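Local coordinates for protein quinone oxidoreductase (Coxiella burnetii, PDB 3TQH) that binds NADPH and probably uses it to reduce quinones, as a member of the medium-chain dehydrogenase/reductase family, at residues 6-10 against 108-112; 134-139 against 275-279; 144-148 against 240-244. All coordinates share one frame. Numbering follows the deposited sequence.

Contact 1 (6-10 against 108-112); sequences EMKAI and YAEYV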
loop_
_atom_site.group_PDB
_atom_site.type_symbol
_atom_site.label_atom_id
_atom_site.label_comp_id
_atom_site.label_asym_id
_atom_site.label_seq_id
_atom_site.Cartn_x
_atom_site.Cartn_y
_atom_site.Cartn_z
ATOM N N GLU A 6 -18.384 -18.211 -14.801
ATOM C CA GLU A 6 -18.738 -16.877 -14.290
ATOM C C GLU A 6 -18.231 -16.618 -12.871
ATOM O O GLU A 6 -17.987 -17.550 -12.102
ATOM C CB GLU A 6 -20.253 -16.665 -14.282
ATOM C CG GLU A 6 -20.889 -16.416 -15.642
ATOM C CD GLU A 6 -21.787 -15.188 -15.620
ATOM O OE1 GLU A 6 -23.028 -15.331 -15.667
ATOM O OE2 GLU A 6 -21.237 -14.071 -15.528
HETATM N N MSE A 7 -18.101 -15.333 -12.540
HETATM C CA MSE A 7 -17.774 -14.883 -11.192
HETATM C C MSE A 7 -18.348 -13.487 -10.945
HETATM O O MSE A 7 -18.715 -12.783 -11.888
HETATM C CB MSE A 7 -16.260 -14.841 -11.007
HETATM C CG MSE A 7 -15.537 -13.848 -11.931
HETATM SE SE MSE A 7 -13.734 -13.475 -11.329
HETATM C CE MSE A 7 -13.278 -11.952 -12.480
ATOM N N LYS A 8 -18.414 -13.101 -9.673
ATOM C CA LYS A 8 -18.752 -11.731 -9.274
ATOM C C LYS A 8 -17.468 -10.905 -9.167
ATOM O O LYS A 8 -16.457 -11.377 -8.636
ATOM C CB LYS A 8 -19.491 -11.716 -7.930
ATOM C CG LYS A 8 -20.731 -12.620 -7.873
ATOM C CD LYS A 8 -21.355 -12.633 -6.466
ATOM C CE LYS A 8 -22.612 -13.505 -6.387
ATOM N NZ LYS A 8 -22.309 -14.967 -6.307
ATOM N N ALA A 9 -17.517 -9.676 -9.672
ATOM C CA ALA A 9 -16.373 -8.766 -9.622
ATOM C C ALA A 9 -16.821 -7.307 -9.688
ATOM O O ALA A 9 -17.854 -6.998 -10.277
ATOM C CB ALA A 9 -15.419 -9.067 -10.755
ATOM N N ILE A 10 -16.050 -6.418 -9.063
ATOM C CA ILE A 10 -16.320 -4.986 -9.139
ATOM C C ILE A 10 -15.675 -4.442 -10.404
ATOM O O ILE A 10 -14.495 -4.658 -10.644
ATOM C CB ILE A 10 -15.771 -4.217 -7.914
ATOM C CG1 ILE A 10 -16.554 -4.588 -6.644
ATOM C CG2 ILE A 10 -15.833 -2.702 -8.150
ATOM C CD1 ILE A 10 -17.992 -4.118 -6.634
ATOM N N TYR A 108 -10.666 -6.910 -6.695
ATOM C CA TYR A 108 -12.033 -6.792 -6.164
ATOM C C TYR A 108 -12.893 -7.814 -6.912
ATOM O O TYR A 108 -13.703 -7.444 -7.769
ATOM C CB TYR A 108 -12.637 -5.401 -6.396
ATOM C CG TYR A 108 -11.968 -4.196 -5.757
ATOM C CD1 TYR A 108 -10.710 -4.265 -5.156
ATOM C CD2 TYR A 108 -12.597 -2.954 -5.810
ATOM C CE1 TYR A 108 -10.120 -3.128 -4.604
ATOM C CE2 TYR A 108 -12.017 -1.822 -5.265
ATOM C CZ TYR A 108 -10.781 -1.910 -4.668
ATOM O OH TYR A 108 -10.222 -0.767 -4.143
ATOM N N ALA A 109 -12.709 -9.095 -6.596
ATOM C CA ALA A 109 -13.310 -10.178 -7.383
ATOM C C ALA A 109 -13.122 -11.535 -6.712
ATOM O O ALA A 109 -12.285 -11.697 -5.833
ATOM C CB ALA A 109 -12.716 -10.200 -8.775
ATOM N N GLU A 110 -13.911 -12.509 -7.134
ATOM C CA GLU A 110 -13.896 -13.840 -6.536
ATOM C C GLU A 110 -12.729 -14.706 -7.025
ATOM O O GLU A 110 -12.332 -15.651 -6.346
ATOM C CB GLU A 110 -15.224 -14.543 -6.827
ATOM C CG GLU A 110 -16.426 -13.898 -6.142
ATOM C CD GLU A 110 -17.731 -14.628 -6.424
ATOM O OE1 GLU A 110 -17.928 -15.115 -7.561
ATOM O OE2 GLU A 110 -18.572 -14.703 -5.506
ATOM N N TYR A 111 -12.201 -14.396 -8.208
ATOM C CA TYR A 111 -11.058 -15.118 -8.775
ATOM C C TYR A 111 -10.070 -14.148 -9.407
ATOM O O TYR A 111 -10.468 -13.162 -10.035
ATOM C CB TYR A 111 -11.511 -16.132 -9.832
ATOM C CG TYR A 111 -12.406 -17.215 -9.288
ATOM C CD1 TYR A 111 -11.877 -18.421 -8.834
ATOM C CD2 TYR A 111 -13.784 -17.033 -9.212
ATOM C CE1 TYR A 111 -12.701 -19.420 -8.320
ATOM C CE2 TYR A 111 -14.612 -18.017 -8.701
ATOM C CZ TYR A 111 -14.069 -19.209 -8.258
ATOM O OH TYR A 111 -14.893 -20.191 -7.754
ATOM N N VAL A 112 -8.781 -14.434 -9.241
ATOM C CA VAL A 112 -7.733 -13.682 -9.923
ATOM C C VAL A 112 -6.739 -14.617 -10.598
ATOM O O VAL A 112 -6.587 -15.775 -10.208
ATOM C CB VAL A 112 -6.972 -12.736 -8.970
ATOM C CG1 VAL A 112 -7.923 -11.727 -8.361
ATOM C CG2 VAL A 112 -6.237 -13.520 -7.882
HETATM O O HOH W 1 -12.239 -6.287 -10.163
#
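M7, a selenomethionine, lays its side chain along A109 and Y111: its CE is 4.1 Å from the A109 CB, its CB is 3.8 Å from CD2 of Y111, and SE approaches the edge of the Y111 ring, 5.4 Å from the centroid, in a Met-aromatic contact. A9 and A109 form a single antiparallel bridge, a non-hydrogen-bonded pair, with their CA atoms 4.0 Å apart and their CB atoms 3.5 Å apart; the small methyls leave room for this close approach. Two backbone hydrogen bonds flank the pair, I10 N to Y108 O (2.9 Å) and E110 N to K8 O (3.2 Å). E110 then turns its carboxylate back on the opposing strand: OE1 accepts a nearly straight 3.0 Å bond from K8 N, a place a backbone carbonyl might otherwise take, while OE2 makes a long salt bridge of 3.8 Å to K8 NZ. At the other end one water donates to I10 O (2.8 Å) and Y108 O (3.0 Å), and CB of I10 sits 3.7 Å from CB of Y108, whose hydroxyl bonds D49 and H304. Strand 6-12 pairs with strand 21-27 as an antiparallel hairpin, and this bridge joins that N-terminal hairpin to the segment leading into strand 111-114 of the larger sheet, within the GroES-like catalytic part of the medium-chain dehydrogenase/reductase fold.

Contact 2 (134-139 against 275-279); sequences LPTAGL and LHYLG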
loop_
_atom_site.group_PDB
_atom_site.type_symbol
_atom_site.label_atom_id
_atom_site.label_comp_id
_atom_site.label_asym_id
_atom_site.label_seq_id
_atom_site.Cartn_x
_atom_site.Cartn_y
_atom_site.Cartn_z
ATOM N N LEU A 134 -1.437 -6.836 3.612
ATOM C CA LEU A 134 -0.006 -6.626 3.818
ATOM C C LEU A 134 0.830 -6.236 2.582
ATOM O O LEU A 134 1.669 -5.346 2.689
ATOM C CB LEU A 134 0.596 -7.878 4.473
ATOM C CG LEU A 134 2.018 -7.788 5.027
ATOM C CD1 LEU A 134 2.145 -6.716 6.104
ATOM C CD2 LEU A 134 2.443 -9.142 5.562
ATOM N N PRO A 135 0.634 -6.900 1.422
ATOM C CA PRO A 135 1.616 -6.774 0.334
ATOM C C PRO A 135 1.986 -5.353 -0.119
ATOM O O PRO A 135 3.154 -4.982 -0.027
ATOM C CB PRO A 135 0.964 -7.561 -0.807
ATOM C CG PRO A 135 0.167 -8.584 -0.120
ATOM C CD PRO A 135 -0.404 -7.886 1.075
ATOM N N THR A 136 1.022 -4.561 -0.586
ATOM C CA THR A 136 1.345 -3.222 -1.083
ATOM C C THR A 136 1.864 -2.318 0.040
ATOM O O THR A 136 2.964 -1.776 -0.062
ATOM C CB THR A 136 0.152 -2.545 -1.807
ATOM O OG1 THR A 136 -0.078 -3.200 -3.062
ATOM C CG2 THR A 136 0.452 -1.065 -2.069
ATOM N N ALA A 137 1.077 -2.177 1.105
ATOM C CA ALA A 137 1.418 -1.273 2.216
ATOM C C ALA A 137 2.745 -1.640 2.858
ATOM O O ALA A 137 3.593 -0.778 3.076
ATOM C CB ALA A 137 0.317 -1.273 3.268
ATOM N N GLY A 138 2.919 -2.925 3.143
ATOM C CA GLY A 138 4.123 -3.420 3.801
ATOM C C GLY A 138 5.373 -3.318 2.954
ATOM O O GLY A 138 6.425 -2.894 3.442
ATOM N N LEU A 139 5.276 -3.729 1.694
ATOM C CA LEU A 139 6.431 -3.677 0.802
ATOM C C LEU A 139 6.837 -2.234 0.550
ATOM O O LEU A 139 8.024 -1.941 0.419
ATOM C CB LEU A 139 6.159 -4.389 -0.526
ATOM C CG LEU A 139 6.103 -5.921 -0.494
ATOM C CD1 LEU A 139 5.524 -6.472 -1.805
ATOM C CD2 LEU A 139 7.482 -6.527 -0.204
ATOM N N LEU A 275 8.494 -9.925 1.530
ATOM C CA LEU A 275 7.128 -10.259 1.907
ATOM C C LEU A 275 7.082 -11.469 2.853
ATOM O O LEU A 275 6.296 -11.483 3.794
ATOM C CB LEU A 275 6.265 -10.499 0.663
ATOM C CG LEU A 275 4.750 -10.609 0.895
ATOM C CD1 LEU A 275 4.196 -9.383 1.603
ATOM C CD2 LEU A 275 4.035 -10.839 -0.424
ATOM N N HIS A 276 7.917 -12.475 2.592
ATOM C CA HIS A 276 8.153 -13.577 3.536
ATOM C C HIS A 276 8.494 -13.017 4.916
ATOM O O HIS A 276 7.943 -13.452 5.936
ATOM C CB HIS A 276 9.341 -14.449 3.086
ATOM C CG HIS A 276 8.967 -15.634 2.246
ATOM N ND1 HIS A 276 8.047 -16.579 2.648
ATOM C CD2 HIS A 276 9.447 -16.064 1.052
ATOM C CE1 HIS A 276 7.949 -17.520 1.723
ATOM N NE2 HIS A 276 8.790 -17.233 0.746
ATOM N N TYR A 277 9.413 -12.052 4.921
ATOM C CA TYR A 277 9.891 -11.407 6.143
ATOM C C TYR A 277 8.770 -10.647 6.852
ATOM O O TYR A 277 8.543 -10.848 8.044
ATOM C CB TYR A 277 11.069 -10.475 5.815
ATOM C CG TYR A 277 11.536 -9.617 6.964
ATOM C CD1 TYR A 277 12.264 -10.166 8.016
ATOM C CD2 TYR A 277 11.265 -8.256 6.993
ATOM C CE1 TYR A 277 12.700 -9.383 9.072
ATOM C CE2 TYR A 277 11.701 -7.461 8.050
ATOM C CZ TYR A 277 12.413 -8.035 9.084
ATOM O OH TYR A 277 12.841 -7.255 10.128
ATOM N N LEU A 278 8.063 -9.795 6.111
ATOM C CA LEU A 278 6.957 -9.020 6.673
ATOM C C LEU A 278 5.855 -9.920 7.232
ATOM O O LEU A 278 5.322 -9.655 8.309
ATOM C CB LEU A 278 6.376 -8.068 5.626
ATOM C CG LEU A 278 7.302 -6.937 5.175
ATOM C CD1 LEU A 278 6.652 -6.147 4.049
ATOM C CD2 LEU A 278 7.664 -6.028 6.339
ATOM N N GLY A 279 5.520 -10.977 6.499
ATOM C CA GLY A 279 4.500 -11.917 6.936
ATOM C C GLY A 279 4.883 -12.681 8.194
ATOM O O GLY A 279 4.032 -12.970 9.033
#
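Apolar contacts between leucines make up most of this interface. L134 reaches over with CD2, which lies 4.3 Å from CD1 of L275 and 4.1 Å from CB of L278. L139, five residues on, does the same: its CD2 is 4.2 Å from CB of L275 and 4.3 Å from CD1 of L278. So L275 and L278, three residues apart on one face of their helix, each meet both leucines of the other segment. P135 joins in against CD1 of L275, its CA at 3.9 Å and its CB at 4.4 Å.

A second kind of contact sets side chain against backbone. G138 has no side chain, and CD1 of L278 drops into the gap, 3.3 Å from the G138 C and 3.6 Å from the L139 N; a CB on G138 would stand in its way. CD2 of L134 also rests on the G279 backbone, 3.7 Å from its N. The axes of 135-139 and 275-279 pass 10.2 Å apart at 95°; the contact joins helix 135-147, whose far end packs on the parallel Rossmann-type sheet, to helix 272-283, with M96 of strand 94-98 touching both L134 and L275.

The backbone bonds found here are local, G138 N to L134 O (2.8 Å) and G279 N to L275 O (2.9 Å). T136 points away from the interface; its OG1 bonds D74, and T136 touches the NADPH, while L139 also packs on K268, an NADPH-binding residue.

Contact 3 (144-148 against 240-244); sequences ALNQA and CIVSV. With NDP (NADPH dihydro-nicotinamide-adenine-dinucleotide phosphate), chain B.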
loop_
_atom_site.group_PDB
_atom_site.type_symbol
_atom_site.label_atom_id
_atom_site.label_comp_id
_atom_site.label_asym_id
_atom_site.label_seq_id
_atom_site.Cartn_x
_atom_site.Cartn_y
_atom_site.Cartn_z
ATOM N N ALA A 144 10.729 1.943 1.205
ATOM C CA ALA A 144 10.949 3.366 1.451
ATOM C C ALA A 144 12.022 3.557 2.519
ATOM O O ALA A 144 12.951 4.349 2.343
ATOM C CB ALA A 144 9.662 4.046 1.870
ATOM N N LEU A 145 11.903 2.817 3.617
ATOM C CA LEU A 145 12.903 2.874 4.679
ATOM C C LEU A 145 14.282 2.443 4.179
ATOM O O LEU A 145 15.286 3.046 4.567
ATOM C CB LEU A 145 12.463 2.042 5.897
ATOM C CG LEU A 145 11.304 2.655 6.698
ATOM C CD1 LEU A 145 10.769 1.696 7.756
ATOM C CD2 LEU A 145 11.728 3.985 7.357
ATOM N N ASN A 146 14.324 1.417 3.318
ATOM C CA ASN A 146 15.580 0.949 2.702
ATOM C C ASN A 146 16.181 1.971 1.735
ATOM O O ASN A 146 17.385 2.179 1.724
ATOM C CB ASN A 146 15.382 -0.368 1.942
ATOM C CG ASN A 146 15.205 -1.580 2.859
ATOM O OD1 ASN A 146 15.352 -1.500 4.083
ATOM N ND2 ASN A 146 14.887 -2.717 2.251
ATOM N N GLN A 147 15.349 2.593 0.909
ATOM C CA GLN A 147 15.826 3.661 0.019
ATOM C C GLN A 147 16.476 4.807 0.822
ATOM O O GLN A 147 17.489 5.375 0.402
ATOM C CB GLN A 147 14.678 4.186 -0.851
ATOM C CG GLN A 147 15.069 5.289 -1.828
ATOM C CD GLN A 147 16.004 4.807 -2.926
ATOM O OE1 GLN A 147 17.226 4.994 -2.854
ATOM N NE2 GLN A 147 15.433 4.179 -3.949
ATOM N N ALA A 148 15.898 5.121 1.983
ATOM C CA ALA A 148 16.447 6.132 2.897
ATOM C C ALA A 148 17.663 5.653 3.704
ATOM O O ALA A 148 18.260 6.445 4.433
ATOM C CB ALA A 148 15.366 6.621 3.849
ATOM N N CYS A 240 17.979 12.613 3.251
ATOM C CA CYS A 240 17.268 12.394 1.999
ATOM C C CYS A 240 15.766 12.296 2.227
ATOM O O CYS A 240 15.311 11.891 3.294
ATOM C CB CYS A 240 17.762 11.123 1.317
ATOM S SG CYS A 240 17.371 9.628 2.236
ATOM N N ILE A 241 15.008 12.681 1.207
ATOM C CA ILE A 241 13.559 12.536 1.217
ATOM C C ILE A 241 13.156 11.466 0.196
ATOM O O ILE A 241 13.630 11.459 -0.942
ATOM C CB ILE A 241 12.841 13.890 0.948
ATOM C CG1 ILE A 241 11.318 13.721 0.965
ATOM C CG2 ILE A 241 13.299 14.526 -0.373
ATOM C CD1 ILE A 241 10.569 15.028 0.782
ATOM N N VAL A 242 12.310 10.541 0.644
ATOM C CA VAL A 242 11.684 9.550 -0.219
ATOM C C VAL A 242 10.222 9.938 -0.364
ATOM O O VAL A 242 9.417 9.723 0.549
ATOM C CB VAL A 242 11.794 8.136 0.366
ATOM C CG1 VAL A 242 11.149 7.130 -0.567
ATOM C CG2 VAL A 242 13.259 7.781 0.611
ATOM N N SER A 243 9.887 10.530 -1.507
ATOM C CA SER A 243 8.525 10.970 -1.768
ATOM C C SER A 243 7.785 9.879 -2.526
ATOM O O SER A 243 8.087 9.614 -3.686
ATOM C CB SER A 243 8.522 12.290 -2.545
ATOM O OG SER A 243 7.273 12.947 -2.399
ATOM N N VAL A 244 6.812 9.261 -1.853
ATOM C CA VAL A 244 6.201 7.999 -2.287
ATOM C C VAL A 244 5.064 8.141 -3.323
ATOM O O VAL A 244 4.972 7.314 -4.233
ATOM C CB VAL A 244 5.731 7.174 -1.051
ATOM C CG1 VAL A 244 4.958 5.921 -1.463
ATOM C CG2 VAL A 244 6.930 6.795 -0.190
HETATM P PA NDP B . -3.790 6.179 3.196
HETATM O O1A NDP B . -5.061 6.583 2.565
HETATM O O2A NDP B . -3.921 4.889 3.901
HETATM O O5B NDP B . -3.312 7.297 4.246
HETATM C C5B NDP B . -4.277 7.924 5.069
HETATM C C4B NDP B . -3.584 8.712 6.170
HETATM O O4B NDP B . -3.093 9.924 5.638
HETATM C C3B NDP B . -4.493 9.095 7.331
HETATM O O3B NDP B . -4.165 8.321 8.465
HETATM C C2B NDP B . -4.244 10.582 7.562
HETATM O O2B NDP B . -3.949 10.887 8.907
HETATM C C1B NDP B . -3.043 10.872 6.679
HETATM N N9A NDP B . -3.019 12.222 6.096
HETATM C C8A NDP B . -3.919 12.755 5.206
HETATM N N7A NDP B . -3.526 14.007 4.896
HETATM C C5A NDP B . -2.391 14.281 5.571
HETATM C C6A NDP B . -1.590 15.414 5.612
HETATM N N6A NDP B . -1.917 16.474 4.892
HETATM N N1A NDP B . -0.467 15.424 6.408
HETATM C C2A NDP B . -0.145 14.301 7.155
HETATM N N3A NDP B . -0.938 13.168 7.109
HETATM C C4A NDP B . -2.052 13.165 6.327
HETATM O O3 NDP B . -2.605 6.135 2.106
HETATM P PN NDP B . -1.415 5.047 2.009
HETATM O O1N NDP B . -1.968 3.773 1.504
HETATM O O2N NDP B . -0.584 5.029 3.221
HETATM O O5D NDP B . -0.557 5.709 0.822
HETATM C C5D NDP B . -0.085 7.040 0.896
HETATM C C4D NDP B . 0.317 7.522 -0.494
HETATM O O4D NDP B . 1.361 6.717 -1.007
HETATM C C3D NDP B . -0.846 7.439 -1.472
HETATM O O3D NDP B . -0.909 8.626 -2.229
HETATM C C2D NDP B . -0.525 6.235 -2.332
HETATM O O2D NDP B . -1.062 6.337 -3.637
HETATM C C1D NDP B . 1.007 6.221 -2.290
HETATM N N1N NDP B . 1.633 4.897 -2.513
HETATM C C2N NDP B . 2.634 4.816 -3.450
HETATM C C3N NDP B . 3.248 3.609 -3.777
HETATM C C7N NDP B . 4.341 3.538 -4.802
HETATM O O7N NDP B . 4.910 2.280 -5.096
HETATM N N7N NDP B . 4.744 4.648 -5.418
HETATM C C4N NDP B . 2.784 2.365 -3.073
HETATM C C5N NDP B . 1.698 2.522 -2.056
HETATM C C6N NDP B . 1.180 3.793 -1.826
HETATM P P2B NDP B . -4.999 11.687 9.832
HETATM O O1X NDP B . -4.530 11.597 11.262
HETATM O O2X NDP B . -6.367 11.060 9.725
HETATM O O3X NDP B . -5.088 13.138 9.442
#
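The main bump here is V242. Its CB points at the last turn of helix 135-147, and its two methyls settle into a shallow hollow made by A144, Q147 and A148. CG2 of V242 goes deepest: it is 3.9 Å from the A144 O, 3.9 Å from CG of Q147, and 4.0 Å from both N and CB of A148. CG1 of V242 leans the other way along the strand and meets CB of A144 at 4.2 Å. A144 and A148, four residues apart and linked by the A148 N to A144 O bond of 3.1 Å, are small and leave the hollow; Q147 forms its more open wall with the aliphatic part of its chain.

Two smaller bumps flank V242. C240, two residues back on the same face of the strand, sets SG against A148, 3.7 Å from its CA and 4.0 Å from its CB. At the other end CG2 of V244 brushes CB of A144 at 4.4 Å. The alanines leave room for V242 above all. Just past the strand, V244 O accepts a 2.9 Å hydrogen bond from N7N, the carboxamide nitrogen of NADPH, so the chain leaves this packed strand directly into the nicotinamide site.

Strand 239-243 lies between strands 216-221 and 262-264 of the parallel Rossmann sheet. The helix packs on one face of these strands, A144 touching I220 and A148 touching A218 on one neighbour, Q147 reaching F264 on the other, while L145 turns to helix 164-175.

In the fold
All three contacts are largely buried, but at different depths. Contact 2 is nearest the middle of the chain, contact 3 is farther out, and contact 1 is the most peripheral, with a solvent-facing lysine. Contacts 1 and 3 fall on opposite sides of the chain's centre, about 35 Å apart between centres. Contacts 2 and 3 both use helix 135-147, at its start and its end, with about 17 Å between centres, and contact 3 nests inside the loop closed by contact 2. Chemistry follows position: contact 1 combines backbone and carboxylate hydrogen bonds, around a single bridge, with M7 packing, whereas the other two rely on apolar fit, helix on helix and helix on sheet.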